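Local coordinates for AlgX/AlgJ SGNH hydrolase-like domain-containing protein (Eubacterium siraeum, PDB 4NZK), which is of unknown function but belongs to the DHHW family of the SGNH hydrolase clan, which makes a hydrolase-like or acyl-transfer role possible though unproven, at residues Thr59-Gly73 against Met203-Asp216. Sequence-based numbering, arbitrary orientation.
Sequences TNGQLVVDIDGHTWG and MYAFTEYNERIKND
V64 and T207 meet methyl to methyl where a beta hairpin, strands 62-67 and 70-73 joined by a type I' turn, packs one face against the two short helices of 203-216. The CG2 atoms of V64 and T207 stand 3.4 Å apart, closer than ordinary van der Waals contact, which marks this as the tight part. Beside it, I213 bends its CD1 toward G73, coming 3.6 Å from G73 N, and M203 CE lies 3.3 Å from G73 O. V64 also sends its other branch, CG1 (anti to the backbone N, chi1 177°), over the centre of the R212 guanidinium. That group lies with its edge toward D66: R212 NH2 bonds D66 OD1 at 2.9 Å in a salt bridge, nearly straight at 170°, while T71 OG1 reaches the same oxygen from the opposite face of the carboxylate. R212 NH1 is anchored on D55 O in strand 53-59, so both terminal nitrogens, NH1 and NH2, are held.

The periphery is looser and wetter. One water joins D66 OD2 to R212 NE, a second T71 OG1 to R212 O, a third T71 OG1 to D216 OD2. At the far turn, exposed N60 reaches the end of helix 203-206, closed by a Schellman motif, and its ND2 donates to F206 O at 2.8 Å. At the other end D216 holds strand 70-73: in the H70 conformer modelled, OD1 receives a bent bond from H70 ND1 at 3.0 Å, and OD2 accepts from T71 N at 2.9 Å, met from above the carboxylate plane.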
loop_
_atom_site.group_PDB
_atom_site.type_symbol
_atom_site.label_atom_id
_atom_site.label_comp_id
_atom_site.label_asym_id
_atom_site.label_seq_id
_atom_site.Cartn_x
_atom_site.Cartn_y
_atom_site.Cartn_z
ATOM N N THR A 59 11.086 4.863 -21.329
ATOM C CA THR A 59 10.222 3.985 -22.114
ATOM C C THR A 59 9.114 3.481 -21.241
ATOM O O THR A 59 9.254 3.333 -20.017
ATOM C CB THR A 59 10.906 2.790 -22.835
ATOM O OG1 THR A 59 9.977 2.176 -23.787
ATOM C CG2 THR A 59 11.377 1.738 -21.842
ATOM N N ASN A 60 7.982 3.270 -21.885
ATOM C CA ASN A 60 6.817 2.667 -21.247
ATOM C C ASN A 60 6.415 3.441 -19.999
ATOM O O ASN A 60 5.934 2.870 -19.054
ATOM C CB ASN A 60 7.063 1.192 -20.937
ATOM C CG ASN A 60 5.809 0.472 -20.486
ATOM O OD1 ASN A 60 4.712 0.698 -21.038
ATOM N ND2 ASN A 60 5.948 -0.410 -19.493
ATOM N N GLY A 61 6.588 4.755 -20.036
ATOM C CA GLY A 61 6.201 5.613 -18.901
ATOM C C GLY A 61 7.139 5.608 -17.729
ATOM O O GLY A 61 6.809 6.167 -16.682
ATOM N N GLN A 62 8.313 5.002 -17.911
ATOM C CA GLN A 62 9.326 4.883 -16.879
ATOM C C GLN A 62 10.576 5.643 -17.299
ATOM O O GLN A 62 10.887 5.795 -18.472
ATOM C CB GLN A 62 9.723 3.420 -16.649
ATOM C CG GLN A 62 8.590 2.412 -16.698
ATOM C CD GLN A 62 7.512 2.674 -15.679
ATOM O OE1 GLN A 62 7.790 2.819 -14.494
ATOM N NE2 GLN A 62 6.265 2.699 -16.137
ATOM N N LEU A 63 11.328 6.064 -16.304
ATOM C CA LEU A 63 12.679 6.600 -16.491
ATOM C C LEU A 63 13.660 5.655 -15.824
ATOM O O LEU A 63 13.532 5.330 -14.646
ATOM C CB LEU A 63 12.764 7.976 -15.821
ATOM C CG LEU A 63 14.142 8.671 -15.784
ATOM C CD1 LEU A 63 14.591 9.042 -17.190
ATOM C CD2 LEU A 63 14.178 9.900 -14.889
ATOM N N VAL A 64 14.663 5.238 -16.591
ATOM C CA VAL A 64 15.793 4.525 -16.075
ATOM C C VAL A 64 16.936 5.521 -16.014
ATOM O O VAL A 64 17.308 6.113 -17.026
ATOM C CB VAL A 64 16.156 3.346 -16.951
ATOM C CG1 VAL A 64 17.404 2.653 -16.406
ATOM C CG2 VAL A 64 15.003 2.378 -17.012
ATOM N N VAL A 65 17.494 5.707 -14.824
ATOM C CA VAL A 65 18.532 6.722 -14.641
ATOM C C VAL A 65 19.442 6.354 -13.484
ATOM O O VAL A 65 19.015 5.699 -12.544
ATOM C CB VAL A 65 17.853 8.092 -14.409
ATOM C CG1 VAL A 65 16.971 8.062 -13.169
ATOM C CG2 VAL A 65 18.840 9.256 -14.390
ATOM N N ASP A 66 20.724 6.723 -13.592
ATOM C CA ASP A 66 21.647 6.485 -12.500
ATOM C C ASP A 66 21.730 7.712 -11.594
ATOM O O ASP A 66 21.894 8.849 -12.054
ATOM C CB ASP A 66 23.037 6.108 -13.032
ATOM C CG ASP A 66 23.090 4.725 -13.682
ATOM O OD1 ASP A 66 22.048 4.083 -13.870
ATOM O OD2 ASP A 66 24.208 4.276 -14.024
ATOM N N ILE A 67 21.587 7.471 -10.307
ATOM C CA ILE A 67 21.640 8.541 -9.308
ATOM C C ILE A 67 22.590 8.104 -8.209
ATOM O O ILE A 67 22.382 7.057 -7.589
ATOM C CB ILE A 67 20.258 8.788 -8.677
ATOM C CG1 ILE A 67 19.207 9.121 -9.734
ATOM C CG2 ILE A 67 20.332 9.937 -7.665
ATOM C CD1 ILE A 67 17.778 9.177 -9.184
ATOM N N ASP A 68 23.648 8.887 -8.003
ATOM C CA ASP A 68 24.623 8.597 -6.951
ATOM C C ASP A 68 25.131 7.157 -7.026
ATOM O O ASP A 68 25.218 6.447 -6.013
ATOM C CB ASP A 68 24.000 8.907 -5.578
ATOM C CG ASP A 68 23.647 10.403 -5.407
ATOM O OD1 ASP A 68 24.363 11.279 -5.978
ATOM O OD2 ASP A 68 22.659 10.696 -4.688
ATOM N N GLY A 69 25.440 6.733 -8.256
ATOM C CA GLY A 69 26.038 5.420 -8.505
ATOM C C GLY A 69 25.088 4.232 -8.525
ATOM O O GLY A 69 25.541 3.092 -8.644
ATOM N N HIS A 70 23.772 4.469 -8.407
ATOM C CA HIS A 70 22.793 3.371 -8.432
ATOM C C HIS A 70 21.755 3.647 -9.517
ATOM O O HIS A 70 21.338 4.779 -9.713
ATOM C CB HIS A 70 22.044 3.189 -7.095
ATOM C CG HIS A 70 22.765 2.357 -6.063
ATOM N ND1 HIS A 70 22.960 0.996 -6.189
ATOM C CD2 HIS A 70 23.272 2.692 -4.853
ATOM C CE1 HIS A 70 23.582 0.535 -5.120
ATOM N NE2 HIS A 70 23.784 1.545 -4.293
ATOM N N THR A 71 21.336 2.597 -10.185
ATOM C CA THR A 71 20.311 2.714 -11.207
ATOM C C THR A 71 18.940 2.641 -10.558
ATOM O O THR A 71 18.623 1.726 -9.775
ATOM C CB THR A 71 20.438 1.587 -12.238
ATOM O OG1 THR A 71 21.756 1.632 -12.815
ATOM C CG2 THR A 71 19.386 1.723 -13.341
ATOM N N TRP A 72 18.102 3.573 -10.975
ATOM C CA TRP A 72 16.708 3.574 -10.593
ATOM C C TRP A 72 15.813 3.394 -11.818
ATOM O O TRP A 72 16.145 3.847 -12.908
ATOM C CB TRP A 72 16.336 4.937 -10.034
ATOM C CG TRP A 72 16.873 5.267 -8.709
ATOM C CD1 TRP A 72 18.176 5.512 -8.385
ATOM C CD2 TRP A 72 16.107 5.514 -7.527
ATOM N NE1 TRP A 72 18.264 5.838 -7.065
ATOM C CE2 TRP A 72 17.015 5.856 -6.516
ATOM C CE3 TRP A 72 14.743 5.426 -7.214
ATOM C CZ2 TRP A 72 16.602 6.154 -5.203
ATOM C CZ3 TRP A 72 14.340 5.733 -5.928
ATOM C CH2 TRP A 72 15.276 6.072 -4.941
ATOM N N GLY A 73 14.659 2.769 -11.599
ATOM C CA GLY A 73 13.536 2.816 -12.525
ATOM C C GLY A 73 12.447 3.571 -11.773
ATOM O O GLY A 73 12.065 3.166 -10.662
HETATM N N MSE A 203 10.275 -3.137 -11.915
HETATM C CA MSE A 203 10.872 -2.207 -12.850
HETATM C C MSE A 203 11.610 -2.919 -13.954
HETATM O O MSE A 203 11.811 -2.348 -15.021
HETATM C CB MSE A 203 11.823 -1.162 -12.245
HETATM C CG MSE A 203 11.025 -0.176 -11.437
HETATM SE SE MSE A 203 10.006 0.976 -12.652
HETATM C CE MSE A 203 9.062 1.869 -11.240
ATOM N N TYR A 204 12.034 -4.154 -13.725
ATOM C CA TYR A 204 12.736 -4.888 -14.808
ATOM C C TYR A 204 11.750 -5.058 -15.975
ATOM O O TYR A 204 12.016 -4.608 -17.086
ATOM C CB TYR A 204 13.359 -6.180 -14.267
ATOM C CG TYR A 204 14.184 -6.951 -15.265
ATOM C CD1 TYR A 204 15.046 -6.307 -16.152
ATOM C CD2 TYR A 204 14.162 -8.331 -15.269
ATOM C CE1 TYR A 204 15.812 -7.040 -17.071
ATOM C CE2 TYR A 204 14.910 -9.052 -16.188
ATOM C CZ TYR A 204 15.739 -8.420 -17.062
ATOM O OH TYR A 204 16.509 -9.179 -17.932
ATOM N N ALA A 205 10.574 -5.621 -15.702
ATOM C CA ALA A 205 9.553 -5.761 -16.735
ATOM C C ALA A 205 9.035 -4.414 -17.237
ATOM O O ALA A 205 8.849 -4.225 -18.444
ATOM C CB ALA A 205 8.395 -6.607 -16.212
ATOM N N PHE A 206 8.754 -3.479 -16.318
ATOM C CA PHE A 206 8.137 -2.203 -16.715
ATOM C C PHE A 206 9.048 -1.376 -17.633
ATOM O O PHE A 206 8.563 -0.564 -18.406
ATOM C CB PHE A 206 7.757 -1.354 -15.511
ATOM C CG PHE A 206 6.408 -1.636 -14.911
ATOM C CD1 PHE A 206 6.034 -2.888 -14.489
ATOM C CD2 PHE A 206 5.529 -0.596 -14.737
ATOM C CE1 PHE A 206 4.809 -3.094 -13.874
ATOM C CE2 PHE A 206 4.285 -0.786 -14.161
ATOM C CZ PHE A 206 3.934 -2.041 -13.706
ATOM N N THR A 207 10.364 -1.529 -17.511
ATOM C CA THR A 207 11.311 -0.807 -18.363
ATOM C C THR A 207 11.643 -1.601 -19.642
ATOM O O THR A 207 12.625 -1.329 -20.308
ATOM C CB THR A 207 12.615 -0.503 -17.597
ATOM O OG1 THR A 207 13.267 -1.748 -17.252
ATOM C CG2 THR A 207 12.285 0.367 -16.342
ATOM N N GLU A 208 10.801 -2.579 -19.952
ATOM C CA GLU A 208 10.968 -3.440 -21.112
ATOM C C GLU A 208 12.298 -4.209 -21.021
ATOM O O GLU A 208 13.073 -4.327 -21.979
ATOM C CB GLU A 208 10.801 -2.666 -22.431
ATOM C CG GLU A 208 9.682 -1.619 -22.469
ATOM C CD GLU A 208 8.291 -2.135 -22.110
ATOM O OE1 GLU A 208 8.140 -2.706 -21.005
ATOM O OE2 GLU A 208 7.325 -1.923 -22.909
ATOM N N TYR A 209 12.531 -4.744 -19.817
ATOM C CA TYR A 209 13.667 -5.575 -19.487
ATOM C C TYR A 209 15.020 -4.874 -19.712
ATOM O O TYR A 209 15.955 -5.404 -20.365
ATOM C CB TYR A 209 13.502 -6.945 -20.187
ATOM C CG TYR A 209 12.251 -7.694 -19.702
ATOM C CD1 TYR A 209 12.204 -8.169 -18.416
ATOM C CD2 TYR A 209 11.113 -7.849 -20.488
ATOM C CE1 TYR A 209 11.115 -8.809 -17.897
ATOM C CE2 TYR A 209 9.982 -8.497 -19.992
ATOM C CZ TYR A 209 9.992 -8.986 -18.679
ATOM O OH TYR A 209 8.925 -9.633 -18.097
ATOM N N ASN A 210 15.127 -3.653 -19.186
ATOM C CA ASN A 210 16.389 -2.923 -19.231
ATOM C C ASN A 210 17.380 -3.602 -18.269
ATOM O O ASN A 210 17.139 -3.694 -17.059
ATOM C CB ASN A 210 16.172 -1.447 -18.848
ATOM C CG ASN A 210 17.383 -0.585 -19.157
ATOM O OD1 ASN A 210 18.489 -0.896 -18.733
ATOM N ND2 ASN A 210 17.194 0.470 -19.925
ATOM N N GLU A 211 18.502 -4.071 -18.819
ATOM C CA GLU A 211 19.485 -4.841 -18.048
ATOM C C GLU A 211 20.106 -4.042 -16.928
ATOM O O GLU A 211 20.547 -4.630 -15.940
ATOM C CB GLU A 211 20.567 -5.453 -18.974
ATOM C CG GLU A 211 19.980 -6.483 -19.914
ATOM C CD GLU A 211 19.215 -7.604 -19.187
ATOM O OE1 GLU A 211 19.798 -8.151 -18.224
ATOM O OE2 GLU A 211 18.045 -7.947 -19.571
ATOM N N ARG A 212 20.105 -2.719 -17.043
ATOM C CA ARG A 212 20.659 -1.874 -15.981
ATOM C C ARG A 212 19.912 -2.082 -14.675
ATOM O O ARG A 212 20.496 -1.977 -13.601
ATOM C CB ARG A 212 20.652 -0.407 -16.357
ATOM C CG ARG A 212 21.529 -0.034 -17.530
ATOM C CD ARG A 212 21.134 1.263 -18.167
ATOM N NE ARG A 212 21.252 2.374 -17.241
ATOM C CZ ARG A 212 20.856 3.618 -17.498
ATOM N NH1 ARG A 212 20.261 3.931 -18.650
ATOM N NH2 ARG A 212 21.032 4.552 -16.577
ATOM N N ILE A 213 18.599 -2.353 -14.772
ATOM C CA ILE A 213 17.784 -2.601 -13.591
ATOM C C ILE A 213 18.156 -3.929 -12.965
ATOM O O ILE A 213 18.388 -4.018 -11.755
ATOM C CB ILE A 213 16.257 -2.571 -13.939
ATOM C CG1 ILE A 213 15.831 -1.178 -14.395
ATOM C CG2 ILE A 213 15.410 -3.022 -12.779
ATOM C CD1 ILE A 213 15.896 -0.101 -13.343
ATOM N N LYS A 214 18.255 -4.970 -13.802
ATOM C CA LYS A 214 18.567 -6.320 -13.298
ATOM C C LYS A 214 19.942 -6.370 -12.653
ATOM O O LYS A 214 20.161 -7.124 -11.702
ATOM C CB LYS A 214 18.453 -7.356 -14.451
ATOM C CG LYS A 214 18.720 -8.810 -14.084
ATOM C CD LYS A 214 18.835 -9.655 -15.340
ATOM C CE LYS A 214 19.312 -11.065 -15.018
ATOM N NZ LYS A 214 18.425 -11.718 -14.015
ATOM N N ASN A 215 20.841 -5.539 -13.146
ATOM C CA ASN A 215 22.214 -5.537 -12.683
ATOM C C ASN A 215 22.462 -4.723 -11.427
ATOM O O ASN A 215 23.587 -4.718 -10.926
ATOM C CB ASN A 215 23.137 -5.075 -13.804
ATOM C CG ASN A 215 23.200 -6.085 -14.961
ATOM O OD1 ASN A 215 22.932 -7.277 -14.789
ATOM N ND2 ASN A 215 23.578 -5.608 -16.131
ATOM N N ASP A 216 21.412 -4.100 -10.879
ATOM C CA ASP A 216 21.560 -3.286 -9.654
ATOM C C ASP A 216 20.392 -3.582 -8.675
ATOM O O ASP A 216 19.514 -2.776 -8.421
ATOM C CB ASP A 216 21.697 -1.812 -10.045
ATOM C CG ASP A 216 22.400 -0.963 -8.984
ATOM O OD1 ASP A 216 22.649 -1.444 -7.846
ATOM O OD2 ASP A 216 22.709 0.213 -9.297
HETATM O O HOH W 1 23.747 2.165 -15.666
HETATM O O HOH W 2 23.006 -0.980 -13.364
HETATM O O HOH W 3 24.335 1.171 -11.488
#